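Local coordinates for periplasmic binding protein/LacI transcriptional regulator (Alkaliphilus metalliredigens, PDB 3CTP) that probably represses transcription as a LacI-family DNA-binding regulator, and binds the sugar beta-D-xylulofuranose in its periplasmic-binding-protein-like part, at residues K89-F94 / R116-I121; I152-Y157 / N283-A288; M162-L167 / L203-I208; N224-I229 / K251-S256. All blocks are in the same frame, centred on the assembly; numbering follows the deposited sequence.

Contact 1 (K89-F94 / R116-I121); sequences KGYTLF and RVAGII
Two apolar touches join 89-94 to 116-121: the ring of Tyr91 meets Ala118, and the ring of Phe94 meets Val117. The first is the tighter. Tyr91 CE1 lies 3.6 Å from Ala118 CB, and the methyl comes at the edge of the ring, near its plane. With CG anti to the carbonyl carbon (chi1 -69°), the tyrosine ring swings from the residue just before strand 92-97 toward the second segment. The Phe94 pair is looser: CD2 of Phe94 and CG1 of Val117 are 4.3 Å apart, the methyl branch approaching the ring obliquely.

In backbone terms the segments stay well separated. The CA atoms of Tyr91 and Ala118 are 8.7 Å apart, a gap wide enough for another strand, and strand 62-67 fills it. Thr92 and Phe94 pair through their main chains with Ile63 on that strand, while Ala118 bonds to Thr62 from the other flank. Each segment begins where a helix ends in a Schellman motif, with Gly90 and Arg116 at positive phi, and then turns into a parallel strand, the repeating helix-to-strand connection of this alpha/beta fold.

Phe94 takes edge strand 92-97 into the dimer interface, where its ring stacks on Phe94 of the second subunit and meets His115 of that subunit edge-to-face. Tyr91 makes a cation-pi contact with Lys61. Helices flank the contact: Tyr91 packs on Ile298 and Ile301 of helix 286-302, and Val117 rests on Leu112 of helix 102-114.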
loop_
_atom_site.group_PDB
_atom_site.type_symbol
_atom_site.label_atom_id
_atom_site.label_comp_id
_atom_site.label_asym_id
_atom_site.label_seq_id
_atom_site.Cartn_x
_atom_site.Cartn_y
_atom_site.Cartn_z
ATOM N N LYS A 89 -17.569 5.634 16.151
ATOM C CA LYS A 89 -18.993 5.919 15.978
ATOM C C LYS A 89 -19.831 4.656 15.944
ATOM O O LYS A 89 -21.063 4.746 15.787
ATOM C CB LYS A 89 -19.235 6.689 14.660
ATOM C CG LYS A 89 -18.598 8.075 14.609
ATOM C CD LYS A 89 -19.467 9.087 15.366
ATOM C CE LYS A 89 -18.779 10.439 15.524
ATOM N NZ LYS A 89 -18.218 10.980 14.255
ATOM N N GLY A 90 -19.176 3.490 16.039
ATOM C CA GLY A 90 -19.857 2.205 16.038
ATOM C C GLY A 90 -20.017 1.503 14.694
ATOM O O GLY A 90 -20.849 0.597 14.588
ATOM N N TYR A 91 -19.189 1.860 13.702
ATOM C CA TYR A 91 -19.298 1.273 12.358
ATOM C C TYR A 91 -18.041 0.501 11.970
ATOM O O TYR A 91 -16.921 0.872 12.359
ATOM C CB TYR A 91 -19.507 2.378 11.309
ATOM C CG TYR A 91 -20.852 3.040 11.430
ATOM C CD1 TYR A 91 -21.920 2.613 10.659
ATOM C CD2 TYR A 91 -21.060 4.068 12.351
ATOM C CE1 TYR A 91 -23.158 3.219 10.763
ATOM C CE2 TYR A 91 -22.289 4.655 12.483
ATOM C CZ TYR A 91 -23.343 4.231 11.701
ATOM O OH TYR A 91 -24.577 4.849 11.855
ATOM N N THR A 92 -18.241 -0.573 11.203
ATOM C CA THR A 92 -17.127 -1.235 10.519
ATOM C C THR A 92 -17.070 -0.745 9.067
ATOM O O THR A 92 -17.974 -0.049 8.620
ATOM C CB THR A 92 -17.316 -2.729 10.544
ATOM O OG1 THR A 92 -18.673 -3.039 10.230
ATOM C CG2 THR A 92 -17.077 -3.233 11.971
ATOM N N LEU A 93 -15.999 -1.076 8.343
ATOM C CA LEU A 93 -15.843 -0.625 6.954
ATOM C C LEU A 93 -15.639 -1.827 6.009
ATOM O O LEU A 93 -14.954 -2.786 6.359
ATOM C CB LEU A 93 -14.565 0.194 6.805
ATOM C CG LEU A 93 -14.416 1.618 7.267
ATOM C CD1 LEU A 93 -13.067 2.125 6.749
ATOM C CD2 LEU A 93 -15.543 2.433 6.693
ATOM N N PHE A 94 -16.230 -1.747 4.825
ATOM C CA PHE A 94 -15.848 -2.591 3.687
ATOM C C PHE A 94 -15.049 -1.696 2.755
ATOM O O PHE A 94 -15.521 -0.606 2.406
ATOM C CB PHE A 94 -17.077 -3.066 2.914
ATOM C CG PHE A 94 -17.885 -4.133 3.604
ATOM C CD1 PHE A 94 -17.281 -5.046 4.430
ATOM C CD2 PHE A 94 -19.234 -4.244 3.357
ATOM C CE1 PHE A 94 -18.035 -6.060 5.056
ATOM C CE2 PHE A 94 -19.976 -5.234 3.954
ATOM C CZ PHE A 94 -19.389 -6.126 4.810
ATOM N N ARG A 116 -27.000 -3.073 1.532
ATOM C CA ARG A 116 -27.646 -2.203 2.502
ATOM C C ARG A 116 -26.671 -1.632 3.524
ATOM O O ARG A 116 -26.959 -1.605 4.736
ATOM C CB ARG A 116 -28.768 -2.951 3.240
ATOM C CG ARG A 116 -29.959 -3.310 2.365
ATOM C CD ARG A 116 -31.052 -3.942 3.229
ATOM N NE ARG A 116 -32.368 -3.866 2.606
ATOM C CZ ARG A 116 -33.225 -2.866 2.786
ATOM N NH1 ARG A 116 -32.897 -1.839 3.565
ATOM N NH2 ARG A 116 -34.400 -2.882 2.172
ATOM N N VAL A 117 -25.514 -1.190 3.062
ATOM C CA VAL A 117 -24.602 -0.492 3.987
ATOM C C VAL A 117 -25.249 0.788 4.487
ATOM O O VAL A 117 -26.169 1.325 3.855
ATOM C CB VAL A 117 -23.225 -0.207 3.341
ATOM C CG1 VAL A 117 -22.574 -1.529 2.945
ATOM C CG2 VAL A 117 -23.360 0.734 2.135
ATOM N N ALA A 118 -24.754 1.314 5.608
ATOM C CA ALA A 118 -25.370 2.473 6.207
ATOM C C ALA A 118 -25.016 3.746 5.463
ATOM O O ALA A 118 -25.755 4.728 5.501
ATOM C CB ALA A 118 -24.921 2.611 7.670
ATOM N N GLY A 119 -23.851 3.741 4.824
ATOM C CA GLY A 119 -23.377 4.938 4.129
ATOM C C GLY A 119 -22.194 4.574 3.246
ATOM O O GLY A 119 -21.633 3.501 3.385
ATOM N N ILE A 120 -21.858 5.472 2.323
ATOM C CA ILE A 120 -20.771 5.247 1.376
ATOM C C ILE A 120 -19.870 6.477 1.347
ATOM O O ILE A 120 -20.365 7.622 1.361
ATOM C CB ILE A 120 -21.347 5.026 -0.036
ATOM C CG1 ILE A 120 -22.150 3.711 -0.047
ATOM C CG2 ILE A 120 -20.233 5.024 -1.106
ATOM C CD1 ILE A 120 -22.869 3.445 -1.418
ATOM N N ILE A 121 -18.562 6.240 1.331
ATOM C CA ILE A 121 -17.561 7.298 1.142
ATOM C C ILE A 121 -16.987 7.068 -0.244
ATOM O O ILE A 121 -16.352 6.053 -0.483
ATOM C CB ILE A 121 -16.425 7.205 2.201
ATOM C CG1 ILE A 121 -17.013 7.368 3.603
ATOM C CG2 ILE A 121 -15.335 8.277 1.911
ATOM C CD1 ILE A 121 -16.065 6.820 4.738
#

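Contact 2 (I152-Y157 / N283-A288); sequences ISSDNY and NQPIEA. With XLF (beta-D-xylulofuranose), chain C.
In the sugar pocket of this periplasmic-binding-protein fold, the end of strand 151-154 meets the turn leading into helix 286-302 through Ser154 and Gln284, the latter a ligand residue. Ser154 OG donates to Gln284 OE1 at 2.6 Å, a short bond that lies in the carbonyl plane on a lone pair, with a C=O...donor angle of 117°. Water 1 donates a second hydrogen bond to Gln284 OE1 at 2.8 Å, and itself accepts from Ser154 N and Asn156 ND2. Pro285 packs alongside, its CD 3.6 Å from Ser154 OG.

The glutamine side chain is extended beyond CG (chi2 -159°), which carries its amide to the sugar. There NE2 of Gln284 donates to O3 of beta-D-xylulofuranose at 3.0 Å, with an N-H...acceptor angle of 152°. The same nitrogen also bonds to Asp267, another pocket residue that binds the sugar, while Asn156 OD1 accepts from the sugar-binding Arg190.

With two donors at OE1 and the Asp267 carboxylate at NE2, this pattern favours one orientation of the amide: Ser154 and the water form a second shell that helps present an N-H, rather than a carbonyl oxygen, to the sugar hydroxyl.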
loop_
_atom_site.group_PDB
_atom_site.type_symbol
_atom_site.label_atom_id
_atom_site.label_comp_id
_atom_site.label_asym_id
_atom_site.label_seq_id
_atom_site.Cartn_x
_atom_site.Cartn_y
_atom_site.Cartn_z
ATOM N N ILE A 152 -15.236 16.581 0.667
ATOM C CA ILE A 152 -14.181 16.900 1.614
ATOM C C ILE A 152 -12.856 16.773 0.851
ATOM O O ILE A 152 -12.655 15.820 0.097
ATOM C CB ILE A 152 -14.172 15.867 2.793
ATOM C CG1 ILE A 152 -15.511 15.845 3.564
ATOM C CG2 ILE A 152 -13.034 16.160 3.777
ATOM C CD1 ILE A 152 -16.603 14.832 2.989
ATOM N N SER A 153 -11.942 17.700 1.064
ATOM C CA SER A 153 -10.671 17.639 0.365
ATOM C C SER A 153 -9.607 18.357 1.144
ATOM O O SER A 153 -9.936 19.077 2.081
ATOM C CB SER A 153 -10.853 18.295 -0.994
ATOM O OG SER A 153 -9.676 18.161 -1.773
ATOM N N SER A 154 -8.329 18.156 0.796
ATOM C CA SER A 154 -7.298 19.052 1.302
ATOM C C SER A 154 -7.289 20.328 0.462
ATOM O O SER A 154 -7.917 20.382 -0.585
ATOM C CB SER A 154 -5.912 18.411 1.237
ATOM O OG SER A 154 -5.822 17.272 2.105
ATOM N N ASP A 155 -6.552 21.339 0.918
ATOM C CA ASP A 155 -6.441 22.600 0.183
ATOM C C ASP A 155 -5.428 22.458 -0.939
ATOM O O ASP A 155 -4.290 22.920 -0.874
ATOM C CB ASP A 155 -6.057 23.718 1.168
ATOM C CG ASP A 155 -6.106 25.082 0.552
ATOM O OD1 ASP A 155 -6.401 25.213 -0.665
ATOM O OD2 ASP A 155 -5.796 26.024 1.320
ATOM N N ASN A 156 -5.860 21.787 -1.990
ATOM C CA ASN A 156 -4.922 21.434 -3.054
ATOM C C ASN A 156 -4.419 22.621 -3.871
ATOM O O ASN A 156 -3.267 22.627 -4.333
ATOM C CB ASN A 156 -5.608 20.386 -3.924
ATOM C CG ASN A 156 -5.667 19.050 -3.208
ATOM O OD1 ASN A 156 -4.630 18.543 -2.769
ATOM N ND2 ASN A 156 -6.888 18.512 -3.021
ATOM N N TYR A 157 -5.256 23.639 -4.026
ATOM C CA TYR A 157 -4.825 24.808 -4.767
ATOM C C TYR A 157 -3.673 25.490 -4.030
ATOM O O TYR A 157 -2.603 25.760 -4.601
ATOM C CB TYR A 157 -5.990 25.798 -4.965
ATOM C CG TYR A 157 -5.494 27.053 -5.630
ATOM C CD1 TYR A 157 -5.379 27.137 -7.021
ATOM C CD2 TYR A 157 -5.068 28.136 -4.868
ATOM C CE1 TYR A 157 -4.884 28.281 -7.634
ATOM C CE2 TYR A 157 -4.557 29.267 -5.468
ATOM C CZ TYR A 157 -4.468 29.335 -6.848
ATOM O OH TYR A 157 -3.923 30.468 -7.434
ATOM N N ASN A 283 1.942 18.292 3.223
ATOM C CA ASN A 283 1.128 17.448 4.075
ATOM C C ASN A 283 -0.360 17.538 3.803
ATOM O O ASN A 283 -0.928 18.627 3.882
ATOM C CB ASN A 283 1.348 17.876 5.541
ATOM C CG ASN A 283 0.678 16.950 6.530
ATOM O OD1 ASN A 283 1.137 15.816 6.733
ATOM N ND2 ASN A 283 -0.403 17.428 7.176
ATOM N N GLN A 284 -1.006 16.393 3.527
ATOM C CA GLN A 284 -2.466 16.303 3.689
ATOM C C GLN A 284 -2.796 15.791 5.073
ATOM O O GLN A 284 -2.203 14.788 5.520
ATOM C CB GLN A 284 -3.072 15.319 2.677
ATOM C CG GLN A 284 -2.975 15.761 1.242
ATOM C CD GLN A 284 -3.995 15.040 0.383
ATOM O OE1 GLN A 284 -5.187 15.270 0.529
ATOM N NE2 GLN A 284 -3.529 14.199 -0.558
ATOM N N PRO A 285 -3.708 16.476 5.783
ATOM C CA PRO A 285 -3.921 16.129 7.191
ATOM C C PRO A 285 -4.877 14.959 7.322
ATOM O O PRO A 285 -6.097 15.136 7.484
ATOM C CB PRO A 285 -4.536 17.402 7.785
ATOM C CG PRO A 285 -5.254 18.055 6.608
ATOM C CD PRO A 285 -4.388 17.728 5.386
ATOM N N ILE A 286 -4.324 13.750 7.205
ATOM C CA ILE A 286 -5.149 12.550 7.148
ATOM C C ILE A 286 -6.087 12.439 8.353
ATOM O O ILE A 286 -7.259 12.063 8.212
ATOM C CB ILE A 286 -4.250 11.288 7.027
ATOM C CG1 ILE A 286 -3.599 11.295 5.629
ATOM C CG2 ILE A 286 -5.062 10.033 7.218
ATOM C CD1 ILE A 286 -2.652 10.091 5.345
ATOM N N GLU A 287 -5.588 12.742 9.555
ATOM C CA GLU A 287 -6.469 12.621 10.724
ATOM C C GLU A 287 -7.666 13.570 10.615
ATOM O O GLU A 287 -8.823 13.180 10.908
ATOM C CB GLU A 287 -5.721 12.879 12.046
ATOM C CG GLU A 287 -4.718 11.784 12.381
ATOM C CD GLU A 287 -5.352 10.582 13.043
ATOM O OE1 GLU A 287 -6.426 10.733 13.670
ATOM O OE2 GLU A 287 -4.760 9.483 12.957
ATOM N N ALA A 288 -7.415 14.829 10.252
ATOM C CA ALA A 288 -8.531 15.776 10.106
ATOM C C ALA A 288 -9.472 15.374 8.964
ATOM O O ALA A 288 -10.701 15.526 9.074
ATOM C CB ALA A 288 -8.014 17.203 9.874
HETATM O O4 XLF C . -6.023 12.717 -6.128
HETATM C C4 XLF C . -4.815 13.086 -5.457
HETATM C C5 XLF C . -3.655 12.506 -6.252
HETATM O O5 XLF C . -3.138 11.427 -5.466
HETATM C C3 XLF C . -4.723 12.409 -4.100
HETATM O O3 XLF C . -4.917 13.341 -3.027
HETATM C C2 XLF C . -3.317 11.876 -4.126
HETATM O O2 XLF C . -2.364 12.923 -3.849
HETATM C C1 XLF C . -3.115 10.704 -3.187
HETATM O O1 XLF C . -1.791 10.179 -3.363
HETATM O O HOH W 1 -7.173 16.208 -1.146
#

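Contact 3 (M162-L167 / L203-I208); sequences MAFDHL and LEIDFI
The edge of the Phe164 ring meets two branched side chains, Leu203 and Ile205, from the segment leading into strand 206-209. Ile205 CD1 is 4.0 Å from Phe164 CE1, and Leu203 CD2 is 4.1 Å from Phe164 CZ. Both methyls lie near the plane of the ring, so the phenyl rim is what they touch.

Torsions explain the meeting. On helix 156-169 the Phe164 side chain has CG opposite the main-chain nitrogen (chi1 176°), which carries the ring out to the other segment. Leu203 brings its CD2 branch to the ring. Ile205 sets CG1 beside its own N, and a further bend at chi2 (-62°) turns CD1 toward Phe164. Its other branch, CG2, lies 3.8 Å above one face of the Phe207 ring, offset toward the rim, so the two ends of this isoleucine serve two aromatics.

Phe194 meets the Phe164 ring edge-to-face, and Ile175 of strand 175-179 touches all three contact residues. The interaction is wholly apolar: dispersion and burial of hydrocarbon join helix 156-169 to the approach to an outer strand of the four-stranded parallel sheet, with shape rather than directed bonds setting the fit.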
loop_
_atom_site.group_PDB
_atom_site.type_symbol
_atom_site.label_atom_id
_atom_site.label_comp_id
_atom_site.label_asym_id
_atom_site.label_seq_id
_atom_site.Cartn_x
_atom_site.Cartn_y
_atom_site.Cartn_z
ATOM N N MET A 162 2.166 26.570 -2.648
ATOM C CA MET A 162 3.254 26.432 -1.645
ATOM C C MET A 162 4.418 25.685 -2.272
ATOM O O MET A 162 5.599 25.958 -1.996
ATOM C CB MET A 162 2.827 25.626 -0.392
ATOM C CG MET A 162 1.895 26.293 0.581
ATOM S SD MET A 162 1.435 25.119 1.923
ATOM C CE MET A 162 -0.104 25.911 2.329
ATOM N N ALA A 163 4.101 24.663 -3.054
ATOM C CA ALA A 163 5.172 23.896 -3.689
ATOM C C ALA A 163 5.966 24.760 -4.636
ATOM O O ALA A 163 7.196 24.689 -4.654
ATOM C CB ALA A 163 4.595 22.676 -4.426
ATOM N N PHE A 164 5.282 25.611 -5.408
ATOM C CA PHE A 164 6.054 26.482 -6.297
ATOM C C PHE A 164 6.922 27.436 -5.485
ATOM O O PHE A 164 8.105 27.641 -5.786
ATOM C CB PHE A 164 5.141 27.349 -7.178
ATOM C CG PHE A 164 5.928 28.298 -8.010
ATOM C CD1 PHE A 164 6.484 27.868 -9.189
ATOM C CD2 PHE A 164 6.221 29.584 -7.548
ATOM C CE1 PHE A 164 7.282 28.720 -9.958
ATOM C CE2 PHE A 164 7.026 30.444 -8.323
ATOM C CZ PHE A 164 7.545 30.010 -9.505
ATOM N N ASP A 165 6.299 28.066 -4.490
ATOM C CA ASP A 165 7.003 29.099 -3.699
ATOM C C ASP A 165 8.247 28.471 -3.067
ATOM O O ASP A 165 9.305 29.111 -2.976
ATOM C CB ASP A 165 6.106 29.639 -2.580
ATOM C CG ASP A 165 5.004 30.544 -3.098
ATOM O OD1 ASP A 165 5.081 30.971 -4.268
ATOM O OD2 ASP A 165 4.081 30.819 -2.318
ATOM N N HIS A 166 8.140 27.212 -2.641
ATOM C CA HIS A 166 9.297 26.572 -1.992
ATOM C C HIS A 166 10.427 26.340 -3.001
ATOM O O HIS A 166 11.590 26.667 -2.732
ATOM C CB HIS A 166 8.861 25.273 -1.301
ATOM C CG HIS A 166 9.972 24.547 -0.610
ATOM N ND1 HIS A 166 10.646 25.069 0.474
ATOM C CD2 HIS A 166 10.506 23.322 -0.839
ATOM C CE1 HIS A 166 11.577 24.204 0.867
ATOM N NE2 HIS A 166 11.498 23.129 0.095
ATOM N N LEU A 167 10.108 25.788 -4.171
ATOM C CA LEU A 167 11.154 25.585 -5.176
ATOM C C LEU A 167 11.781 26.922 -5.553
ATOM O O LEU A 167 12.999 27.047 -5.666
ATOM C CB LEU A 167 10.616 24.924 -6.436
ATOM C CG LEU A 167 10.210 23.468 -6.224
ATOM C CD1 LEU A 167 9.711 22.933 -7.551
ATOM C CD2 LEU A 167 11.388 22.629 -5.727
ATOM N N LEU A 203 7.674 33.332 -14.744
ATOM C CA LEU A 203 8.518 32.186 -15.050
ATOM C C LEU A 203 7.745 31.210 -15.906
ATOM O O LEU A 203 6.617 30.889 -15.577
ATOM C CB LEU A 203 8.959 31.490 -13.762
ATOM C CG LEU A 203 10.209 30.627 -13.800
ATOM C CD1 LEU A 203 11.435 31.542 -13.947
ATOM C CD2 LEU A 203 10.293 29.775 -12.537
ATOM N N GLU A 204 8.341 30.755 -17.004
ATOM C CA GLU A 204 7.744 29.691 -17.786
ATOM C C GLU A 204 8.095 28.346 -17.143
ATOM O O GLU A 204 9.248 28.134 -16.740
ATOM C CB GLU A 204 8.256 29.732 -19.229
ATOM C CG GLU A 204 7.487 30.705 -20.116
ATOM C CD GLU A 204 7.681 30.424 -21.596
ATOM O OE1 GLU A 204 8.797 30.012 -21.979
ATOM O OE2 GLU A 204 6.715 30.613 -22.370
ATOM N N ILE A 205 7.103 27.466 -17.087
ATOM C CA ILE A 205 7.214 26.128 -16.463
ATOM C C ILE A 205 6.911 25.072 -17.520
ATOM O O ILE A 205 6.079 25.303 -18.400
ATOM C CB ILE A 205 6.097 25.925 -15.421
ATOM C CG1 ILE A 205 6.198 26.953 -14.299
ATOM C CG2 ILE A 205 6.124 24.489 -14.871
ATOM C CD1 ILE A 205 7.485 26.853 -13.524
ATOM N N ASP A 206 7.519 23.898 -17.399
ATOM C CA ASP A 206 7.209 22.794 -18.302
ATOM C C ASP A 206 6.333 21.790 -17.556
ATOM O O ASP A 206 6.432 21.684 -16.337
ATOM C CB ASP A 206 8.484 22.072 -18.733
ATOM C CG ASP A 206 9.309 22.876 -19.716
ATOM O OD1 ASP A 206 8.763 23.853 -20.279
ATOM O OD2 ASP A 206 10.502 22.528 -19.909
ATOM N N PHE A 207 5.493 21.067 -18.296
ATOM C CA PHE A 207 4.604 20.059 -17.721
ATOM C C PHE A 207 4.745 18.723 -18.422
ATOM O O PHE A 207 4.935 18.665 -19.650
ATOM C CB PHE A 207 3.141 20.525 -17.841
ATOM C CG PHE A 207 2.865 21.789 -17.107
ATOM C CD1 PHE A 207 2.667 21.772 -15.743
ATOM C CD2 PHE A 207 2.825 23.021 -17.779
ATOM C CE1 PHE A 207 2.454 22.945 -15.022
ATOM C CE2 PHE A 207 2.609 24.202 -17.072
ATOM C CZ PHE A 207 2.423 24.163 -15.690
ATOM N N ILE A 208 4.627 17.640 -17.644
ATOM C CA ILE A 208 4.426 16.280 -18.191
ATOM C C ILE A 208 3.198 15.736 -17.473
ATOM O O ILE A 208 3.110 15.866 -16.260
ATOM C CB ILE A 208 5.638 15.394 -17.848
ATOM C CG1 ILE A 208 6.863 15.869 -18.636
ATOM C CG2 ILE A 208 5.372 13.900 -18.160
ATOM C CD1 ILE A 208 8.159 15.140 -18.252
#

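Contact 4 (N224-I229 / K251-S256); sequences NSMKDI and KKRGVS
Residues 226-229, which have helical backbone angles without the regular helical bonds, face the C-terminal end of helix 240-252, where a Schellman motif with Gly254 at the C-prime position finishes the helix. In the loop segment, Ser225 has positive phi, and the turn after it is closed by Asp228 N to Ser225 O and Ile229 N to Met226 O, both 3.0 Å. In the other segment, the positive phi of Gly254 (78°) lets the chain leave the helix, with Gly254 N bonded to Lys251 O at 2.9 Å and Val255 N to Leu250 O. The two backbones come nearest at Lys227 and Arg253, whose CA atoms are 8.0 Å apart.

Arg253, just before that glycine, supplies the whole of the contact from the 251-256 side. As modelled, its chain is bent at chi2 and chi3 and one face of the guanidinium lies against the backbone of Met226 and Lys227. That placing is doubtful, because the torsions are unusual and NH2 sits implausibly near the lysine side chain. The side chains of Met226 and Arg253 slide past each other in opposite directions.

This is surface packing between the loop that precedes strand 234-237 and the end of helix 240-252. Met226 also packs on Ala249 and Leu250 of the helix, and nearby Lys252 forms a salt bridge with Glu321 of the second subunit. On the aliphatic side of the contact, Met226 CG lies 3.9 Å from Arg253 CD.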
loop_
_atom_site.group_PDB
_atom_site.type_symbol
_atom_site.label_atom_id
_atom_site.label_comp_id
_atom_site.label_asym_id
_atom_site.label_seq_id
_atom_site.Cartn_x
_atom_site.Cartn_y
_atom_site.Cartn_z
ATOM N N ASN A 224 9.871 9.526 -22.064
ATOM C CA ASN A 224 10.609 9.854 -23.278
ATOM C C ASN A 224 11.548 10.991 -22.921
ATOM O O ASN A 224 11.132 11.913 -22.226
ATOM C CB ASN A 224 9.642 10.340 -24.342
ATOM C CG ASN A 224 10.318 10.565 -25.670
ATOM O OD1 ASN A 224 10.969 9.666 -26.191
ATOM N ND2 ASN A 224 10.160 11.768 -26.231
ATOM N N SER A 225 12.793 10.940 -23.380
ATOM C CA SER A 225 13.734 12.044 -23.089
ATOM C C SER A 225 14.000 12.183 -21.598
ATOM O O SER A 225 14.229 13.284 -21.079
ATOM C CB SER A 225 13.214 13.366 -23.643
ATOM O OG SER A 225 13.462 13.455 -25.043
ATOM N N MET A 226 13.982 11.054 -20.904
ATOM C CA MET A 226 14.346 11.021 -19.497
ATOM C C MET A 226 15.716 11.662 -19.303
ATOM O O MET A 226 15.995 12.266 -18.271
ATOM C CB MET A 226 14.379 9.566 -19.022
ATOM C CG MET A 226 14.591 9.372 -17.535
ATOM S SD MET A 226 13.247 9.935 -16.492
ATOM C CE MET A 226 14.236 10.625 -15.145
ATOM N N LYS A 227 16.581 11.537 -20.302
ATOM C CA LYS A 227 17.956 12.062 -20.170
ATOM C C LYS A 227 18.017 13.583 -19.938
ATOM O O LYS A 227 19.027 14.105 -19.439
ATOM C CB LYS A 227 18.781 11.676 -21.397
ATOM C CG LYS A 227 18.450 12.480 -22.641
ATOM C CD LYS A 227 19.368 12.079 -23.812
ATOM C CE LYS A 227 18.737 12.410 -25.155
ATOM N NZ LYS A 227 19.564 11.883 -26.290
ATOM N N ASP A 228 16.943 14.288 -20.287
ATOM C CA ASP A 228 16.901 15.740 -20.166
ATOM C C ASP A 228 16.370 16.199 -18.794
ATOM O O ASP A 228 16.440 17.384 -18.466
ATOM C CB ASP A 228 15.972 16.341 -21.230
ATOM C CG ASP A 228 16.482 16.150 -22.647
ATOM O OD1 ASP A 228 17.695 15.899 -22.838
ATOM O OD2 ASP A 228 15.652 16.264 -23.576
ATOM N N ILE A 229 15.818 15.281 -18.000
ATOM C CA ILE A 229 15.115 15.694 -16.778
ATOM C C ILE A 229 16.097 16.262 -15.765
ATOM O O ILE A 229 15.762 17.164 -14.995
ATOM C CB ILE A 229 14.335 14.497 -16.187
ATOM C CG1 ILE A 229 13.271 14.018 -17.180
ATOM C CG2 ILE A 229 13.736 14.813 -14.822
ATOM C CD1 ILE A 229 12.153 15.010 -17.446
ATOM N N LYS A 251 17.720 8.173 -10.106
ATOM C CA LYS A 251 18.822 7.439 -9.456
ATOM C C LYS A 251 19.459 6.424 -10.420
ATOM O O LYS A 251 20.699 6.237 -10.425
ATOM C CB LYS A 251 18.318 6.719 -8.187
ATOM C CG LYS A 251 18.058 7.629 -6.994
ATOM C CD LYS A 251 17.345 6.837 -5.897
ATOM C CE LYS A 251 17.124 7.654 -4.638
ATOM N NZ LYS A 251 16.562 6.785 -3.544
ATOM N N LYS A 252 18.638 5.755 -11.225
ATOM C CA LYS A 252 19.161 4.763 -12.175
ATOM C C LYS A 252 20.123 5.421 -13.163
ATOM O O LYS A 252 21.007 4.755 -13.722
ATOM C CB LYS A 252 18.028 4.091 -12.940
ATOM C CG LYS A 252 17.135 3.179 -12.110
ATOM C CD LYS A 252 17.928 2.064 -11.457
ATOM C CE LYS A 252 17.030 0.887 -11.109
ATOM N NZ LYS A 252 17.666 -0.007 -10.099
ATOM N N ARG A 253 19.958 6.720 -13.379
ATOM C CA ARG A 253 20.804 7.441 -14.331
ATOM C C ARG A 253 21.958 8.119 -13.608
ATOM O O ARG A 253 22.664 8.923 -14.200
ATOM C CB ARG A 253 20.026 8.525 -15.077
ATOM C CG ARG A 253 18.565 8.285 -15.322
ATOM C CD ARG A 253 18.246 8.253 -16.803
ATOM N NE ARG A 253 19.066 9.150 -17.610
ATOM C CZ ARG A 253 19.289 8.968 -18.910
ATOM N NH1 ARG A 253 18.746 7.930 -19.534
ATOM N NH2 ARG A 253 20.049 9.817 -19.587
ATOM N N GLY A 254 22.120 7.846 -12.322
ATOM C CA GLY A 254 23.224 8.432 -11.565
ATOM C C GLY A 254 23.032 9.870 -11.136
ATOM O O GLY A 254 23.995 10.552 -10.773
ATOM N N VAL A 255 21.786 10.341 -11.152
ATOM C CA VAL A 255 21.487 11.731 -10.795
ATOM C C VAL A 255 21.535 11.915 -9.283
ATOM O O VAL A 255 21.058 11.053 -8.536
ATOM C CB VAL A 255 20.106 12.166 -11.372
ATOM C CG1 VAL A 255 19.677 13.523 -10.834
ATOM C CG2 VAL A 255 20.170 12.219 -12.878
ATOM N N SER A 256 22.134 13.022 -8.829
ATOM C CA SER A 256 22.242 13.295 -7.409
ATOM C C SER A 256 21.139 14.253 -7.012
ATOM O O SER A 256 20.977 15.312 -7.607
ATOM C CB SER A 256 23.611 13.907 -7.054
ATOM O OG SER A 256 24.596 12.883 -7.003
#

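Overall arrangement
Contact 1 lies on the opposite side of the chain's centre from contacts 3 and 4, and contact 2 holds the sugar-pocket residue. Contact 1 and contact 2 reach the same seven-stranded sheet, their centres 22 Å apart. Helix 156-169 joins contact 2 to contact 3, whose nearest atoms are about 5 Å apart without touching. Contact 3 meets contact 4 directly, Ile208 CD1 packing on Ile229 CD1 at 4.1 Å. Contacts 1 and 4 are 46 Å apart between centres, yet both touch the second subunit. In contact 4, the Met226 side chain is about 11 Å from the sodium ion.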